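Side-chain contacts in protein argonaute (Methanocaldococcus jannaschii, PDB 5G5S), which uses short single-stranded DNA guides to bind and slice complementary target DNA and may defend the cell against invading genetic elements: residues Y444-L447 / K448-F452; L547-V550 / I551-E555; L680-A684 / P685-A689; D690-V693 / K694-K698. All coordinates share one frame; numbering follows the deposited sequence.

Contact 1 of 4, residues Y444-L447 / K448-F452; sequences YEIL and KKQLF
Glu445 and Lys448 sit one turn apart on helix 442-452, the helix of a beta-alpha-beta crossover between the parallel strands 428-434 and 456-462 of the Mid domain. Their side chains run alongside, pointing the same way. The Glu445 chain folds back at chi2 (-62°), which brings the carboxylate alongside the end of the lysine; OE2 makes a weak salt bridge to Lys448 NZ at 3.4 Å, while OE1 rests 3.3 Å from Lys448 CE. A stronger partner of that ammonium is Asn460, and Ile715 at the C terminus adds a long, weak ion pair. Ile446 and Lys449 also lie side by side, with CD1 of the isoleucine 3.5 Å from NZ of the lysine, whose charge is taken up by Glu179. On the flank between the sheet and helix 412-420, Leu447 CG meets Leu451 CD2 at 4.1 Å, both side chains packing on Ile432. Backbone bonds join the turns, among them Gln450 N to Ile446 O at 3.1 Å. An apolar flank on the sheet and a lysine sent toward Gln459 and Lys485 suit the Mid domain, whose pocket binds the phosphorylated 5' end of the guide.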
loop_
_atom_site.group_PDB
_atom_site.type_symbol
_atom_site.label_atom_id
_atom_site.label_comp_id
_atom_site.label_asym_id
_atom_site.label_seq_id
_atom_site.Cartn_x
_atom_site.Cartn_y
_atom_site.Cartn_z
ATOM N N TYR A 444 8.108 16.485 -11.441
ATOM C CA TYR A 444 9.411 15.995 -10.978
ATOM C C TYR A 444 9.463 14.473 -11.071
ATOM O O TYR A 444 10.509 13.917 -11.407
ATOM C CB TYR A 444 9.719 16.464 -9.545
ATOM C CG TYR A 444 9.954 17.957 -9.406
ATOM C CD1 TYR A 444 10.919 18.607 -10.174
ATOM C CD2 TYR A 444 9.276 18.702 -8.445
ATOM C CE1 TYR A 444 11.150 19.979 -10.037
ATOM C CE2 TYR A 444 9.521 20.065 -8.278
ATOM C CZ TYR A 444 10.447 20.701 -9.087
ATOM O OH TYR A 444 10.687 22.039 -8.935
ATOM N N GLU A 445 8.319 13.805 -10.810
ATOM C CA GLU A 445 8.165 12.348 -10.918
ATOM C C GLU A 445 8.159 11.951 -12.409
ATOM O O GLU A 445 8.680 10.889 -12.764
ATOM C CB GLU A 445 6.875 11.875 -10.214
ATOM C CG GLU A 445 6.875 12.016 -8.696
ATOM C CD GLU A 445 7.933 11.220 -7.957
ATOM O OE1 GLU A 445 8.145 10.031 -8.297
ATOM O OE2 GLU A 445 8.563 11.796 -7.042
ATOM N N ILE A 446 7.586 12.825 -13.278
ATOM C CA ILE A 446 7.578 12.650 -14.740
ATOM C C ILE A 446 9.022 12.680 -15.230
ATOM O O ILE A 446 9.404 11.831 -16.033
ATOM C CB ILE A 446 6.655 13.687 -15.469
ATOM C CG1 ILE A 446 5.160 13.401 -15.214
ATOM C CG2 ILE A 446 6.942 13.812 -16.978
ATOM C CD1 ILE A 446 4.721 11.947 -15.483
ATOM N N LEU A 447 9.830 13.620 -14.689
ATOM C CA LEU A 447 11.245 13.767 -15.016
ATOM C C LEU A 447 12.039 12.511 -14.660
ATOM O O LEU A 447 12.784 12.032 -15.497
ATOM C CB LEU A 447 11.860 15.033 -14.371
ATOM C CG LEU A 447 13.288 15.415 -14.834
ATOM C CD1 LEU A 447 13.309 15.826 -16.294
ATOM C CD2 LEU A 447 13.875 16.515 -13.973
ATOM N N LYS A 448 11.839 11.949 -13.459
ATOM C CA LYS A 448 12.529 10.730 -13.009
ATOM C C LYS A 448 12.266 9.519 -13.905
ATOM O O LYS A 448 13.204 8.801 -14.273
ATOM C CB LYS A 448 12.160 10.393 -11.570
ATOM C CG LYS A 448 12.709 11.379 -10.558
ATOM C CD LYS A 448 12.769 10.767 -9.158
ATOM C CE LYS A 448 11.428 10.569 -8.502
ATOM N NZ LYS A 448 11.587 10.160 -7.082
ATOM N N LYS A 449 10.985 9.300 -14.225
ATOM C CA LYS A 449 10.483 8.213 -15.052
ATOM C C LYS A 449 11.116 8.242 -16.452
ATOM O O LYS A 449 11.719 7.252 -16.863
ATOM C CB LYS A 449 8.948 8.277 -15.104
ATOM C CG LYS A 449 8.278 7.165 -15.890
ATOM C CD LYS A 449 6.773 7.288 -15.799
ATOM C CE LYS A 449 6.152 8.186 -16.842
ATOM N NZ LYS A 449 4.766 8.577 -16.466
ATOM N N GLN A 450 11.000 9.385 -17.147
ATOM C CA GLN A 450 11.543 9.635 -18.491
ATOM C C GLN A 450 13.071 9.591 -18.533
ATOM O O GLN A 450 13.643 9.263 -19.573
ATOM C CB GLN A 450 11.024 10.966 -19.061
ATOM C CG GLN A 450 9.545 10.940 -19.444
ATOM C CD GLN A 450 9.141 12.084 -20.345
ATOM O OE1 GLN A 450 9.635 13.213 -20.240
ATOM N NE2 GLN A 450 8.205 11.815 -21.245
ATOM N N LEU A 451 13.719 9.952 -17.412
ATOM C CA LEU A 451 15.167 9.925 -17.211
ATOM C C LEU A 451 15.615 8.462 -17.175
ATOM O O LEU A 451 16.623 8.129 -17.791
ATOM C CB LEU A 451 15.508 10.608 -15.872
ATOM C CG LEU A 451 16.534 11.749 -15.823
ATOM C CD1 LEU A 451 16.507 12.614 -17.058
ATOM C CD2 LEU A 451 16.310 12.600 -14.595
ATOM N N PHE A 452 14.852 7.584 -16.477
ATOM C CA PHE A 452 15.153 6.151 -16.388
ATOM C C PHE A 452 15.023 5.399 -17.731
ATOM O O PHE A 452 15.732 4.412 -17.946
ATOM C CB PHE A 452 14.367 5.462 -15.261
ATOM C CG PHE A 452 14.771 4.019 -15.093
ATOM C CD1 PHE A 452 15.972 3.685 -14.478
ATOM C CD2 PHE A 452 14.008 2.996 -15.651
ATOM C CE1 PHE A 452 16.384 2.356 -14.394
ATOM C CE2 PHE A 452 14.444 1.672 -15.607
ATOM C CZ PHE A 452 15.618 1.358 -14.961
#

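Contact 2 of 4, residues L547-V550 / I551-E555; sequences LPYV and IEYLE
The rings of Tyr549 and Tyr553, one turn apart on helix 547-556, lie side by side and point the same way, but do not stack. Their meeting is oblique: the hydroxyl OH of Tyr549 stands 3.6 Å from Tyr553 CD1, and its CZ is 4.1 Å from the same atom. Both rings leave the helix with CG trans to the backbone N (chi1 171° for Tyr549), which sends them together against Ile536 of strand 530-537. There Tyr549 OH is hydrogen-bonded to the backbone O of Glu537, and Tyr553 OH to the carboxylate OE2 of the same residue. Round the helix, Val550 CG1 and Leu554 CD1 touch at 4.0 Å, side by side; Leu505 packs on Val550 and Met503 on Leu554. Leu547 CG and Ile551 CD1, also 4.0 Å apart, meet at a slant against helix 577-590, where Leu583 touches both. The main chain repeats the spacing, Ile551 N bonding to Leu547 O at 3.2 Å and Leu554 N to Val550 O at 2.9 Å. The aliphatic branches pack on strand 501-506 and helix 577-590, while the tyrosines pack on strand 530-537 and hydrogen-bond to Glu537, which would restrict how far either ring can swing.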
loop_
_atom_site.group_PDB
_atom_site.type_symbol
_atom_site.label_atom_id
_atom_site.label_comp_id
_atom_site.label_asym_id
_atom_site.label_seq_id
_atom_site.Cartn_x
_atom_site.Cartn_y
_atom_site.Cartn_z
ATOM N N LEU A 547 -1.692 -17.493 -5.465
ATOM C CA LEU A 547 -0.451 -17.910 -4.802
ATOM C C LEU A 547 0.157 -19.217 -5.367
ATOM O O LEU A 547 1.339 -19.190 -5.694
ATOM C CB LEU A 547 -0.577 -17.933 -3.271
ATOM C CG LEU A 547 0.727 -18.110 -2.477
ATOM C CD1 LEU A 547 1.748 -17.001 -2.794
ATOM C CD2 LEU A 547 0.452 -18.167 -0.989
ATOM N N PRO A 548 -0.594 -20.335 -5.581
ATOM C CA PRO A 548 0.030 -21.519 -6.206
ATOM C C PRO A 548 0.747 -21.220 -7.532
ATOM O O PRO A 548 1.852 -21.725 -7.738
ATOM C CB PRO A 548 -1.153 -22.475 -6.393
ATOM C CG PRO A 548 -2.111 -22.077 -5.321
ATOM C CD PRO A 548 -2.018 -20.595 -5.268
ATOM N N TYR A 549 0.158 -20.358 -8.396
ATOM C CA TYR A 549 0.758 -19.944 -9.669
ATOM C C TYR A 549 2.027 -19.101 -9.487
ATOM O O TYR A 549 2.972 -19.283 -10.253
ATOM C CB TYR A 549 -0.259 -19.223 -10.572
ATOM C CG TYR A 549 0.362 -18.594 -11.800
ATOM C CD1 TYR A 549 0.627 -19.350 -12.940
ATOM C CD2 TYR A 549 0.749 -17.259 -11.800
ATOM C CE1 TYR A 549 1.263 -18.788 -14.048
ATOM C CE2 TYR A 549 1.355 -16.679 -12.911
ATOM C CZ TYR A 549 1.611 -17.443 -14.034
ATOM O OH TYR A 549 2.191 -16.843 -15.126
ATOM N N VAL A 550 2.048 -18.180 -8.490
ATOM C CA VAL A 550 3.200 -17.329 -8.176
ATOM C C VAL A 550 4.417 -18.225 -7.877
ATOM O O VAL A 550 5.486 -18.015 -8.456
ATOM C CB VAL A 550 2.902 -16.329 -7.014
ATOM C CG1 VAL A 550 4.165 -15.594 -6.556
ATOM C CG2 VAL A 550 1.822 -15.333 -7.410
ATOM N N ILE A 551 4.227 -19.239 -7.010
ATOM C CA ILE A 551 5.261 -20.191 -6.601
ATOM C C ILE A 551 5.800 -20.963 -7.792
ATOM O O ILE A 551 7.019 -21.053 -7.948
ATOM C CB ILE A 551 4.779 -21.098 -5.436
ATOM C CG1 ILE A 551 4.380 -20.240 -4.199
ATOM C CG2 ILE A 551 5.855 -22.119 -5.069
ATOM C CD1 ILE A 551 3.512 -20.929 -3.165
ATOM N N GLU A 552 4.895 -21.470 -8.660
ATOM C CA GLU A 552 5.236 -22.199 -9.881
ATOM C C GLU A 552 6.074 -21.301 -10.789
ATOM O O GLU A 552 7.092 -21.747 -11.300
ATOM C CB GLU A 552 3.967 -22.644 -10.628
ATOM C CG GLU A 552 3.219 -23.798 -9.982
ATOM C CD GLU A 552 1.979 -24.211 -10.755
ATOM O OE1 GLU A 552 2.129 -24.927 -11.771
ATOM O OE2 GLU A 552 0.861 -23.801 -10.362
ATOM N N TYR A 553 5.657 -20.029 -10.951
ATOM C CA TYR A 553 6.323 -19.014 -11.762
ATOM C C TYR A 553 7.735 -18.705 -11.236
ATOM O O TYR A 553 8.669 -18.595 -12.041
ATOM C CB TYR A 553 5.474 -17.720 -11.830
ATOM C CG TYR A 553 6.004 -16.719 -12.838
ATOM C CD1 TYR A 553 5.654 -16.802 -14.182
ATOM C CD2 TYR A 553 6.897 -15.719 -12.454
ATOM C CE1 TYR A 553 6.184 -15.921 -15.124
ATOM C CE2 TYR A 553 7.435 -14.836 -13.387
ATOM C CZ TYR A 553 7.072 -14.939 -14.719
ATOM O OH TYR A 553 7.593 -14.070 -15.637
ATOM N N LEU A 554 7.885 -18.564 -9.898
ATOM C CA LEU A 554 9.176 -18.256 -9.276
ATOM C C LEU A 554 10.193 -19.373 -9.450
ATOM O O LEU A 554 11.375 -19.098 -9.635
ATOM C CB LEU A 554 9.023 -17.882 -7.786
ATOM C CG LEU A 554 8.226 -16.614 -7.437
ATOM C CD1 LEU A 554 7.986 -16.557 -5.970
ATOM C CD2 LEU A 554 8.929 -15.347 -7.896
ATOM N N GLU A 555 9.730 -20.625 -9.402
ATOM C CA GLU A 555 10.553 -21.820 -9.540
ATOM C C GLU A 555 10.912 -22.118 -11.008
ATOM O O GLU A 555 12.080 -22.344 -11.314
ATOM C CB GLU A 555 9.850 -23.025 -8.847
ATOM C CG GLU A 555 10.594 -24.359 -8.892
ATOM C CD GLU A 555 11.894 -24.439 -8.109
ATOM O OE1 GLU A 555 11.859 -24.216 -6.879
ATOM O OE2 GLU A 555 12.945 -24.749 -8.717
#

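Contact 3 of 4, residues L680-A684 / P685-A689; sequences LRIPA and PIHYA
Leu680 puts its CD2 methyl over one face of the His687 imidazole, a CH-pi contact 3.6 Å from the ring centroid and 16° off the ring normal. The methyl sits toward the rim, 3.5 Å from His687 NE2, and the two side chains cross at about a right angle. Ile682 CG1 lies at the edge of the same ring, near its plane; the nearest side-chain atom to it is His687 CB, at the root of the ring, at 3.9 Å.

Other apolar contacts follow the first turn of helix 684-697. Ile682 CD1 reaches Ile686 CG2 at 3.8 Å; with chi1 at 69°, Ile682 CG1 stands between its own backbone N and carbonyl carbon, and this carries CD1 across to the helix. Farther round, the Ala684 CB methyl touches Tyr688 CE2 at 3.9 Å, and Tyr524 of strand 517-525 packs against both residues.

Two backbone hydrogen bonds start the helix. Pro683 O, of the residue at the N-cap position, accepts from His687 N at 3.1 Å, the donor lying in the carbonyl plane, and Ala684 O accepts from Tyr688 N at 2.9 Å.

The polar tips find partners close by: His687 NE2 is hydrogen-bonded to Lys691 NZ, and Tyr688 OH to Ser671 OG, a residue that interacts with the guide DNA. With a lysine amine beside its NE2, the imidazole is probably neutral and accepts there, while the leucine methyl over its face would hinder the ring from turning. An apolar cover on one face and a hydrogen bond at NE2 together would favour this ring orientation.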
loop_
_atom_site.group_PDB
_atom_site.type_symbol
_atom_site.label_atom_id
_atom_site.label_comp_id
_atom_site.label_asym_id
_atom_site.label_seq_id
_atom_site.Cartn_x
_atom_site.Cartn_y
_atom_site.Cartn_z
ATOM N N LEU A 680 8.840 2.425 7.888
ATOM C CA LEU A 680 7.622 2.299 7.079
ATOM C C LEU A 680 6.406 1.921 7.905
ATOM O O LEU A 680 6.558 1.408 9.004
ATOM C CB LEU A 680 7.831 1.288 5.937
ATOM C CG LEU A 680 8.973 1.581 4.958
ATOM C CD1 LEU A 680 9.449 0.326 4.283
ATOM C CD2 LEU A 680 8.594 2.660 3.965
ATOM N N ARG A 681 5.201 2.174 7.381
ATOM C CA ARG A 681 3.956 1.786 8.025
ATOM C C ARG A 681 3.774 0.258 7.836
ATOM O O ARG A 681 3.340 -0.457 8.755
ATOM C CB ARG A 681 2.758 2.537 7.401
ATOM C CG ARG A 681 1.445 2.242 8.138
ATOM C CD ARG A 681 0.270 3.064 7.679
ATOM N NE ARG A 681 -0.959 2.513 8.251
ATOM C CZ ARG A 681 -2.028 2.147 7.550
ATOM N NH1 ARG A 681 -2.059 2.314 6.232
ATOM N NH2 ARG A 681 -3.093 1.652 8.166
ATOM N N ILE A 682 4.097 -0.226 6.627
ATOM C CA ILE A 682 3.960 -1.636 6.296
ATOM C C ILE A 682 5.317 -2.269 5.980
ATOM O O ILE A 682 6.174 -1.560 5.468
ATOM C CB ILE A 682 2.831 -1.935 5.256
ATOM C CG1 ILE A 682 3.158 -1.417 3.857
ATOM C CG2 ILE A 682 1.420 -1.504 5.746
ATOM C CD1 ILE A 682 2.514 -2.250 2.796
ATOM N N PRO A 683 5.556 -3.574 6.308
ATOM C CA PRO A 683 6.871 -4.190 6.022
ATOM C C PRO A 683 7.426 -3.927 4.619
ATOM O O PRO A 683 6.681 -3.985 3.662
ATOM C CB PRO A 683 6.609 -5.682 6.258
ATOM C CG PRO A 683 5.523 -5.715 7.250
ATOM C CD PRO A 683 4.642 -4.549 6.949
ATOM N N ALA A 684 8.736 -3.645 4.501
ATOM C CA ALA A 684 9.403 -3.354 3.220
ATOM C C ALA A 684 9.132 -4.333 2.034
ATOM O O ALA A 684 8.856 -3.828 0.945
ATOM C CB ALA A 684 10.891 -3.099 3.421
ATOM N N PRO A 685 9.103 -5.690 2.193
ATOM C CA PRO A 685 8.805 -6.554 1.027
ATOM C C PRO A 685 7.476 -6.244 0.322
ATOM O O PRO A 685 7.460 -6.084 -0.910
ATOM C CB PRO A 685 8.844 -7.971 1.614
ATOM C CG PRO A 685 9.691 -7.846 2.840
ATOM C CD PRO A 685 9.398 -6.507 3.392
ATOM N N ILE A 686 6.371 -6.125 1.104
ATOM C CA ILE A 686 5.038 -5.820 0.573
ATOM C C ILE A 686 4.925 -4.353 0.110
ATOM O O ILE A 686 4.360 -4.097 -0.956
ATOM C CB ILE A 686 3.865 -6.337 1.475
ATOM C CG1 ILE A 686 2.478 -6.096 0.817
ATOM C CG2 ILE A 686 3.940 -5.794 2.918
ATOM C CD1 ILE A 686 1.297 -6.731 1.495
ATOM N N HIS A 687 5.523 -3.414 0.875
ATOM C CA HIS A 687 5.567 -1.977 0.558
ATOM C C HIS A 687 6.202 -1.715 -0.829
ATOM O O HIS A 687 5.668 -0.931 -1.607
ATOM C CB HIS A 687 6.330 -1.205 1.665
ATOM C CG HIS A 687 6.635 0.219 1.325
ATOM N ND1 HIS A 687 5.702 1.228 1.531
ATOM C CD2 HIS A 687 7.760 0.767 0.807
ATOM C CE1 HIS A 687 6.279 2.343 1.125
ATOM N NE2 HIS A 687 7.512 2.117 0.667
ATOM N N TYR A 688 7.355 -2.345 -1.099
ATOM C CA TYR A 688 8.082 -2.186 -2.350
ATOM C C TYR A 688 7.449 -2.939 -3.520
ATOM O O TYR A 688 7.546 -2.462 -4.649
ATOM C CB TYR A 688 9.587 -2.468 -2.180
ATOM C CG TYR A 688 10.312 -1.395 -1.391
ATOM C CD1 TYR A 688 10.258 -0.057 -1.782
ATOM C CD2 TYR A 688 11.120 -1.726 -0.308
ATOM C CE1 TYR A 688 10.950 0.932 -1.080
ATOM C CE2 TYR A 688 11.820 -0.748 0.398
ATOM C CZ TYR A 688 11.721 0.582 0.015
ATOM O OH TYR A 688 12.387 1.548 0.725
ATOM N N ALA A 689 6.771 -4.077 -3.256
ATOM C CA ALA A 689 6.023 -4.819 -4.279
ATOM C C ALA A 689 4.883 -3.906 -4.806
ATOM O O ALA A 689 4.670 -3.818 -6.020
ATOM C CB ALA A 689 5.433 -6.096 -3.698
#

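Contact 4 of 4, residues D690-V693 / K694-K698; sequences DKFV and KALGK
Phe692 and Leu696 lie side by side, pointing the same way from one flank of helix 684-697. The leucine methyl CD2 meets the far end of the ring obliquely, 3.6 Å from Phe692 CE2 and 3.8 Å from its CZ. Phe692 has CG trans to its backbone N (chi1 177°), which lays the ring along the helix toward the next turn. The same ring makes an edge-to-face contact with Phe714 and packs on Ile533, while Leu696 rests on Val517, joining this flank to the central sheet.

On another flank Asp690 and Lys694 meet at an angle. Lys694 bends at chi2 (-61°), bringing its CE to 3.7 Å from Asp690 OD1; NZ remains 4.6 Å from that oxygen, too far for a salt bridge, though some attraction would probably still act. Asp690 OD1 also lies close to Asp506 OD2, the two carboxylates converging.

Main-chain bonds hold the spacing: Lys694 N to Asp690 O at 3.1 Å, Leu696 N to Phe692 O at 2.9 Å, and Gly697 N to Val693 O at 3.1 Å, just before Lys698 leaves the helical path.

A helix that packs one flank on the sheet and presents an aspartate from another to a sheet aspartate is typical of the RNase H-like fold of PIWI domains, where by similarity Asp690 and Asp506 are active-site residues sharing a manganese ion.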
loop_
_atom_site.group_PDB
_atom_site.type_symbol
_atom_site.label_atom_id
_atom_site.label_comp_id
_atom_site.label_asym_id
_atom_site.label_seq_id
_atom_site.Cartn_x
_atom_site.Cartn_y
_atom_site.Cartn_z
ATOM N N ASP A 690 4.186 -3.209 -3.882
ATOM C CA ASP A 690 3.107 -2.287 -4.221
ATOM C C ASP A 690 3.624 -1.084 -5.023
ATOM O O ASP A 690 2.994 -0.700 -6.004
ATOM C CB ASP A 690 2.333 -1.843 -2.973
ATOM C CG ASP A 690 1.188 -0.898 -3.298
ATOM O OD1 ASP A 690 0.247 -1.323 -4.016
ATOM O OD2 ASP A 690 1.261 0.283 -2.895
ATOM N N LYS A 691 4.790 -0.531 -4.631
ATOM C CA LYS A 691 5.445 0.589 -5.310
ATOM C C LYS A 691 5.902 0.228 -6.739
ATOM O O LYS A 691 5.910 1.099 -7.615
ATOM C CB LYS A 691 6.629 1.107 -4.473
ATOM C CG LYS A 691 6.244 2.155 -3.419
ATOM C CD LYS A 691 7.489 2.663 -2.700
ATOM C CE LYS A 691 7.334 4.059 -2.120
ATOM N NZ LYS A 691 8.433 4.403 -1.161
ATOM N N PHE A 692 6.283 -1.041 -6.972
ATOM C CA PHE A 692 6.707 -1.495 -8.293
ATOM C C PHE A 692 5.503 -1.643 -9.214
ATOM O O PHE A 692 5.566 -1.224 -10.370
ATOM C CB PHE A 692 7.549 -2.784 -8.231
ATOM C CG PHE A 692 7.942 -3.306 -9.601
ATOM C CD1 PHE A 692 9.027 -2.770 -10.284
ATOM C CD2 PHE A 692 7.184 -4.285 -10.236
ATOM C CE1 PHE A 692 9.368 -3.230 -11.555
ATOM C CE2 PHE A 692 7.533 -4.750 -11.506
ATOM C CZ PHE A 692 8.625 -4.223 -12.154
ATOM N N VAL A 693 4.402 -2.215 -8.693
ATOM C CA VAL A 693 3.149 -2.403 -9.435
ATOM C C VAL A 693 2.571 -1.045 -9.875
ATOM O O VAL A 693 2.173 -0.914 -11.038
ATOM C CB VAL A 693 2.156 -3.355 -8.702
ATOM C CG1 VAL A 693 0.784 -3.394 -9.382
ATOM C CG2 VAL A 693 2.736 -4.769 -8.624
ATOM N N LYS A 694 2.623 -0.017 -8.987
ATOM C CA LYS A 694 2.182 1.346 -9.311
ATOM C C LYS A 694 3.066 1.949 -10.402
ATOM O O LYS A 694 2.536 2.522 -11.358
ATOM C CB LYS A 694 2.154 2.274 -8.071
ATOM C CG LYS A 694 1.169 1.893 -6.959
ATOM C CD LYS A 694 -0.301 1.886 -7.396
ATOM C CE LYS A 694 -1.186 1.147 -6.419
ATOM N NZ LYS A 694 -2.468 0.721 -7.044
ATOM N N ALA A 695 4.401 1.787 -10.272
ATOM C CA ALA A 695 5.411 2.271 -11.213
ATOM C C ALA A 695 5.199 1.683 -12.608
ATOM O O ALA A 695 5.268 2.411 -13.599
ATOM C CB ALA A 695 6.810 1.938 -10.714
ATOM N N LEU A 696 4.889 0.378 -12.678
ATOM C CA LEU A 696 4.630 -0.301 -13.939
ATOM C C LEU A 696 3.322 0.193 -14.584
ATOM O O LEU A 696 3.233 0.279 -15.813
ATOM C CB LEU A 696 4.627 -1.820 -13.716
ATOM C CG LEU A 696 4.890 -2.727 -14.923
ATOM C CD1 LEU A 696 5.697 -2.031 -16.033
ATOM C CD2 LEU A 696 5.572 -3.996 -14.481
ATOM N N GLY A 697 2.351 0.553 -13.738
ATOM C CA GLY A 697 1.073 1.122 -14.147
ATOM C C GLY A 697 1.262 2.510 -14.729
ATOM O O GLY A 697 0.511 2.912 -15.620
ATOM N N LYS A 698 2.283 3.258 -14.242
ATOM C CA LYS A 698 2.585 4.577 -14.794
ATOM C C LYS A 698 3.543 4.543 -15.985
ATOM O O LYS A 698 4.009 5.584 -16.451
ATOM C CB LYS A 698 2.897 5.663 -13.750
ATOM C CG LYS A 698 3.780 5.277 -12.604
ATOM C CD LYS A 698 3.751 6.329 -11.509
ATOM C CE LYS A 698 2.635 6.137 -10.523
ATOM N NZ LYS A 698 2.696 7.164 -9.456
#

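In the fold
Each contact lies within one continuous piece of chain, so none closes a long loop, and the four follow in series without nesting or crossing. Contact 1 comes first, on the Mid-domain helix between two parallel strands. Contact 2 follows on helix 547-556, packed on the PIWI sheet, its centre 32 Å from that of contact 1. Contacts 3 and 4 adjoin: 680-689 runs from a loop into helix 684-697, and 690-698 carries that helix to its end. There the chain returns to contact 1, where Lys449 NZ meets Lys698 O at 3.1 Å, tying Mid to PIWI. Contact 2 stays about 10 Å, between nearest atoms, from both contact 3 and contact 4.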